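Local coordinates for ribonuclease H (Uncultured organism, PDB 4IBN), which probably cleaves RNA endonucleolytically in RNA-DNA hybrids, leaving 5'-phosphomonoester ends, with magnesium as its cofactor, at residues 70-75 against 126-131; 79-84 against 173-178. One frame throughout, in Å; residues are numbered along the deposited sequence.

Interaction 1. Residues 70-75 against 126-131; sequences MALRSV and LALWQE
Leu72 packs against Leu128 and Trp129 in an entirely apolar helix-helix contact between helices 67-82 and 126-136. The helix axes run almost parallel here, 16° apart, with 9.5 Å between them. A CH-pi contact sets Leu72 CD2 over the six-membered ring of Trp129, 3.5 Å from its centroid and 10° off the ring normal. The other methyl sits above the pyrrole part of the same indole, Leu72 CD1 being 3.8 Å from Trp129 NE1. The CB of Trp129 points away from helix 67-82, but with CG beside the backbone N (chi1 -87°) the indole swings back far enough to present a face. In the RNase H fold these two helices lie on one face of the mixed sheet, and helix 98-113 adds Ile100, which touches Leu72, and Val108, which touches Trp129. Tyr99 accepts a hydrogen bond from the indole NE1, and its ring and that of Trp111 both meet Trp129. With alanine at Trp129, the methyls of Leu72 would probably lose their aromatic platform and Tyr99 OH its indole partner. Leu128 lies alongside: its CD1 is 3.9 Å from Leu72 CB and 4.4 Å from Arg73 CG, and it also touches Arg69 and Ile76. Beyond that aliphatic stem, the Arg73 guanidinium turns to a salt bridge with Glu62.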
# COMPACT_ATOMS: atom_id res chain seq x y z
N MET A 70 -5.07 -5.57 -7.21
CA MET A 70 -4.12 -4.49 -7.22
C MET A 70 -3.92 -3.82 -5.83
O MET A 70 -2.87 -3.38 -5.49
CB MET A 70 -4.41 -3.49 -8.36
CG MET A 70 -4.35 -4.09 -9.72
SD MET A 70 -2.88 -5.16 -10.03
CE MET A 70 -1.61 -3.99 -10.04
N ALA A 71 -4.99 -3.75 -5.07
CA ALA A 71 -4.88 -3.23 -3.75
C ALA A 71 -3.93 -4.12 -2.94
O ALA A 71 -3.11 -3.64 -2.26
CB ALA A 71 -6.21 -3.15 -3.11
N LEU A 72 -4.09 -5.42 -3.08
CA LEU A 72 -3.19 -6.34 -2.39
C LEU A 72 -1.73 -6.21 -2.87
O LEU A 72 -0.84 -6.24 -2.09
CB LEU A 72 -3.71 -7.78 -2.40
CG LEU A 72 -4.84 -8.07 -1.46
CD1 LEU A 72 -5.60 -9.30 -1.87
CD2 LEU A 72 -4.31 -8.18 -0.10
N ARG A 73 -1.53 -6.03 -4.16
CA ARG A 73 -0.20 -5.81 -4.67
C ARG A 73 0.43 -4.55 -4.14
O ARG A 73 1.62 -4.49 -3.98
CB ARG A 73 -0.15 -5.87 -6.19
CG ARG A 73 -0.74 -7.14 -6.67
CD ARG A 73 -0.06 -7.79 -7.82
NE ARG A 73 1.38 -7.67 -7.81
CZ ARG A 73 2.08 -7.64 -8.92
NH1 ARG A 73 1.45 -7.76 -10.05
NH2 ARG A 73 3.39 -7.53 -8.92
N SER A 74 -0.38 -3.53 -3.88
CA SER A 74 0.16 -2.31 -3.34
C SER A 74 0.79 -2.60 -2.00
O SER A 74 1.80 -2.06 -1.68
CB SER A 74 -0.89 -1.19 -3.27
OG SER A 74 -1.75 -1.25 -2.17
N VAL A 75 0.15 -3.42 -1.21
CA VAL A 75 0.76 -3.81 0.05
C VAL A 75 2.01 -4.65 -0.15
O VAL A 75 3.02 -4.38 0.41
CB VAL A 75 -0.19 -4.65 0.87
CG1 VAL A 75 0.47 -5.12 2.17
CG2 VAL A 75 -1.38 -3.89 1.19
N LEU A 126 -7.31 -15.36 -1.68
CA LEU A 126 -6.64 -15.87 -0.51
C LEU A 126 -5.14 -16.04 -0.69
O LEU A 126 -4.42 -15.84 0.24
CB LEU A 126 -7.26 -17.19 -0.02
CG LEU A 126 -8.66 -17.13 0.56
CD1 LEU A 126 -9.13 -18.47 1.05
CD2 LEU A 126 -8.89 -16.06 1.58
N ALA A 127 -4.68 -16.47 -1.85
CA ALA A 127 -3.26 -16.63 -2.04
C ALA A 127 -2.51 -15.31 -1.92
O ALA A 127 -1.48 -15.25 -1.34
CB ALA A 127 -2.96 -17.27 -3.35
N LEU A 128 -3.07 -14.27 -2.51
CA LEU A 128 -2.49 -12.96 -2.40
C LEU A 128 -2.53 -12.41 -1.00
O LEU A 128 -1.63 -11.79 -0.60
CB LEU A 128 -3.13 -11.97 -3.36
CG LEU A 128 -2.58 -11.69 -4.73
CD1 LEU A 128 -3.24 -10.44 -5.20
CD2 LEU A 128 -1.14 -11.51 -4.78
N TRP A 129 -3.58 -12.67 -0.27
CA TRP A 129 -3.65 -12.23 1.10
C TRP A 129 -2.52 -12.87 1.89
O TRP A 129 -1.91 -12.25 2.68
CB TRP A 129 -4.97 -12.59 1.74
CG TRP A 129 -6.02 -11.58 1.54
CD1 TRP A 129 -7.12 -11.69 0.76
CD2 TRP A 129 -6.08 -10.30 2.13
NE1 TRP A 129 -7.86 -10.58 0.84
CE2 TRP A 129 -7.25 -9.69 1.66
CE3 TRP A 129 -5.30 -9.62 3.04
CZ2 TRP A 129 -7.61 -8.44 2.05
CZ3 TRP A 129 -5.67 -8.37 3.39
CH2 TRP A 129 -6.82 -7.80 2.91
N GLN A 130 -2.27 -14.14 1.64
CA GLN A 130 -1.18 -14.80 2.31
C GLN A 130 0.18 -14.19 2.00
O GLN A 130 0.97 -14.05 2.85
CB GLN A 130 -1.16 -16.31 2.04
CG GLN A 130 -2.31 -17.05 2.61
CD GLN A 130 -2.25 -18.56 2.33
OE1 GLN A 130 -1.65 -18.98 1.41
NE2 GLN A 130 -2.86 -19.32 3.15
N GLU A 131 0.39 -13.84 0.75
CA GLU A 131 1.58 -13.14 0.36
C GLU A 131 1.69 -11.75 1.01
O GLU A 131 2.73 -11.32 1.38
CB GLU A 131 1.65 -12.99 -1.17
CG GLU A 131 1.84 -14.24 -1.90
CD GLU A 131 2.20 -14.05 -3.37
OE1 GLU A 131 2.75 -13.01 -3.73
OE2 GLU A 131 1.99 -14.97 -4.13

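Interaction 2. Residues 79-84 against 173-178; sequences FRAIGH and GGLVDS
With CG held beside its backbone N (chi1 -67°) and a chi2 of 152°, Leu175 extends its CD1 branch to the last turn of helix 67-82, where it meets Ala81. The methyl of Ala81 points toward the leucine and meets both its branch point and its CD1: Ala81 CB is 3.6 Å from Leu175 CD1 and 3.7 Å from Leu175 CG. That same leucine methyl lies close to the helix backbone, with Leu175 CD1 3.9 Å from Ala81 O, and it reaches Ile82 more loosely, at 4.4 Å from Ile82 CG2. Ile82 takes little part because its far end leads away, into the interior against Val91 of strand 90-95. Gly174 CA lies 5.5 Å from Ala81 CA. Its own extended backbone angles, not the helix, call for glycine, since a side chain would collide with the preceding carbonyl. Leu175 also touches Val42 and Arg56 of the sheet, and Val176 next to it pairs through its backbone with Asp57. The contact thus sets the C-terminal end of helix 67-82 against the chain entering a short sixth strand, 176-177, which extends beside strand 53-62 the five-stranded mixed sheet characteristic of the RNase H fold.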
# COMPACT_ATOMS: atom_id res chain seq x y z
N PHE A 79 5.84 -3.38 1.10
CA PHE A 79 6.55 -4.06 2.14
C PHE A 79 7.75 -4.86 1.66
O PHE A 79 8.68 -5.08 2.39
CB PHE A 79 5.61 -4.85 3.02
CG PHE A 79 4.82 -4.00 3.94
CD1 PHE A 79 5.32 -3.63 5.13
CD2 PHE A 79 3.61 -3.53 3.59
CE1 PHE A 79 4.62 -2.85 5.92
CE2 PHE A 79 2.92 -2.74 4.38
CZ PHE A 79 3.42 -2.39 5.55
N ARG A 80 7.67 -5.38 0.46
CA ARG A 80 8.83 -6.03 -0.10
C ARG A 80 9.99 -5.06 -0.35
O ARG A 80 11.10 -5.34 -0.08
CB ARG A 80 8.48 -6.79 -1.38
CG ARG A 80 7.92 -8.15 -1.13
CD ARG A 80 7.49 -8.86 -2.40
NE ARG A 80 6.76 -10.07 -2.10
CZ ARG A 80 6.13 -10.78 -2.99
NH1 ARG A 80 6.13 -10.39 -4.23
NH2 ARG A 80 5.48 -11.86 -2.62
N ALA A 81 9.69 -3.90 -0.88
CA ALA A 81 10.72 -2.94 -1.13
C ALA A 81 11.40 -2.48 0.14
O ALA A 81 12.59 -2.44 0.21
CB ALA A 81 10.20 -1.83 -1.81
N ILE A 82 10.64 -2.13 1.14
CA ILE A 82 11.29 -1.70 2.38
C ILE A 82 11.96 -2.81 3.15
O ILE A 82 12.82 -2.57 3.93
CB ILE A 82 10.40 -0.86 3.27
CG1 ILE A 82 9.40 -1.72 3.95
CG2 ILE A 82 9.74 0.24 2.49
CD1 ILE A 82 8.62 -1.02 4.91
N GLY A 83 11.54 -4.03 2.90
CA GLY A 83 12.11 -5.18 3.55
C GLY A 83 13.54 -5.46 3.20
O GLY A 83 14.22 -6.21 3.86
N HIS A 84 14.00 -4.86 2.15
CA HIS A 84 15.30 -5.18 1.61
C HIS A 84 16.42 -4.35 2.17
O HIS A 84 17.49 -4.34 1.65
CB HIS A 84 15.31 -5.03 0.10
CG HIS A 84 15.17 -6.32 -0.63
ND1 HIS A 84 14.07 -6.64 -1.38
CD2 HIS A 84 16.01 -7.37 -0.75
CE1 HIS A 84 14.24 -7.82 -1.94
NE2 HIS A 84 15.41 -8.29 -1.56
N GLY A 173 10.10 -1.79 -10.08
CA GLY A 173 11.01 -2.81 -9.65
C GLY A 173 11.42 -2.64 -8.23
O GLY A 173 12.07 -3.47 -7.65
N GLY A 174 11.00 -1.53 -7.68
CA GLY A 174 11.32 -1.25 -6.31
C GLY A 174 11.23 0.23 -6.08
O GLY A 174 10.64 0.91 -6.84
N LEU A 175 11.88 0.70 -5.02
CA LEU A 175 11.87 2.10 -4.68
C LEU A 175 12.70 2.91 -5.63
O LEU A 175 13.84 2.63 -5.79
CB LEU A 175 12.40 2.28 -3.28
CG LEU A 175 11.44 1.66 -2.31
CD1 LEU A 175 12.07 1.18 -1.07
CD2 LEU A 175 10.30 2.57 -2.02
N VAL A 176 12.12 3.92 -6.23
CA VAL A 176 12.82 4.82 -7.09
C VAL A 176 12.56 6.27 -6.69
O VAL A 176 11.66 6.54 -5.96
CB VAL A 176 12.48 4.58 -8.55
CG1 VAL A 176 12.71 3.22 -8.88
CG2 VAL A 176 11.09 4.92 -8.82
N ASP A 177 13.34 7.20 -7.19
CA ASP A 177 13.20 8.55 -6.75
C ASP A 177 11.78 9.01 -7.09
O ASP A 177 11.27 8.62 -8.06
CB ASP A 177 14.26 9.42 -7.39
CG ASP A 177 14.25 10.83 -6.87
OD1 ASP A 177 13.88 11.06 -5.74
OD2 ASP A 177 14.63 11.75 -7.61
N SER A 178 11.17 9.81 -6.24
CA SER A 178 9.79 10.17 -6.41
C SER A 178 9.48 11.29 -7.36
O SER A 178 10.18 12.22 -7.45
CB SER A 178 9.12 10.47 -5.08
OG SER A 178 7.77 10.71 -5.21

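In the fold
Both contacts use helix 67-82, interaction 1 near its start and interaction 2 at its C-terminal end, and their centres lie about 16 Å apart. Each is apolar, but interaction 1 buries 234 Å² between two helices and employs an aromatic face within the helical layer, whereas interaction 2 buries 124 Å² and has aliphatic groups alone, joining the helix to a loop at the sheet margin. Both are partly buried, with Leu72 and Trp129 enclosed in the first and Ile82 in the second. A polar link connects them: Arg80 of 79-84 forms a salt bridge with Glu131 of 126-131, adding a charged tie between the same two helices that interaction 1 packs together.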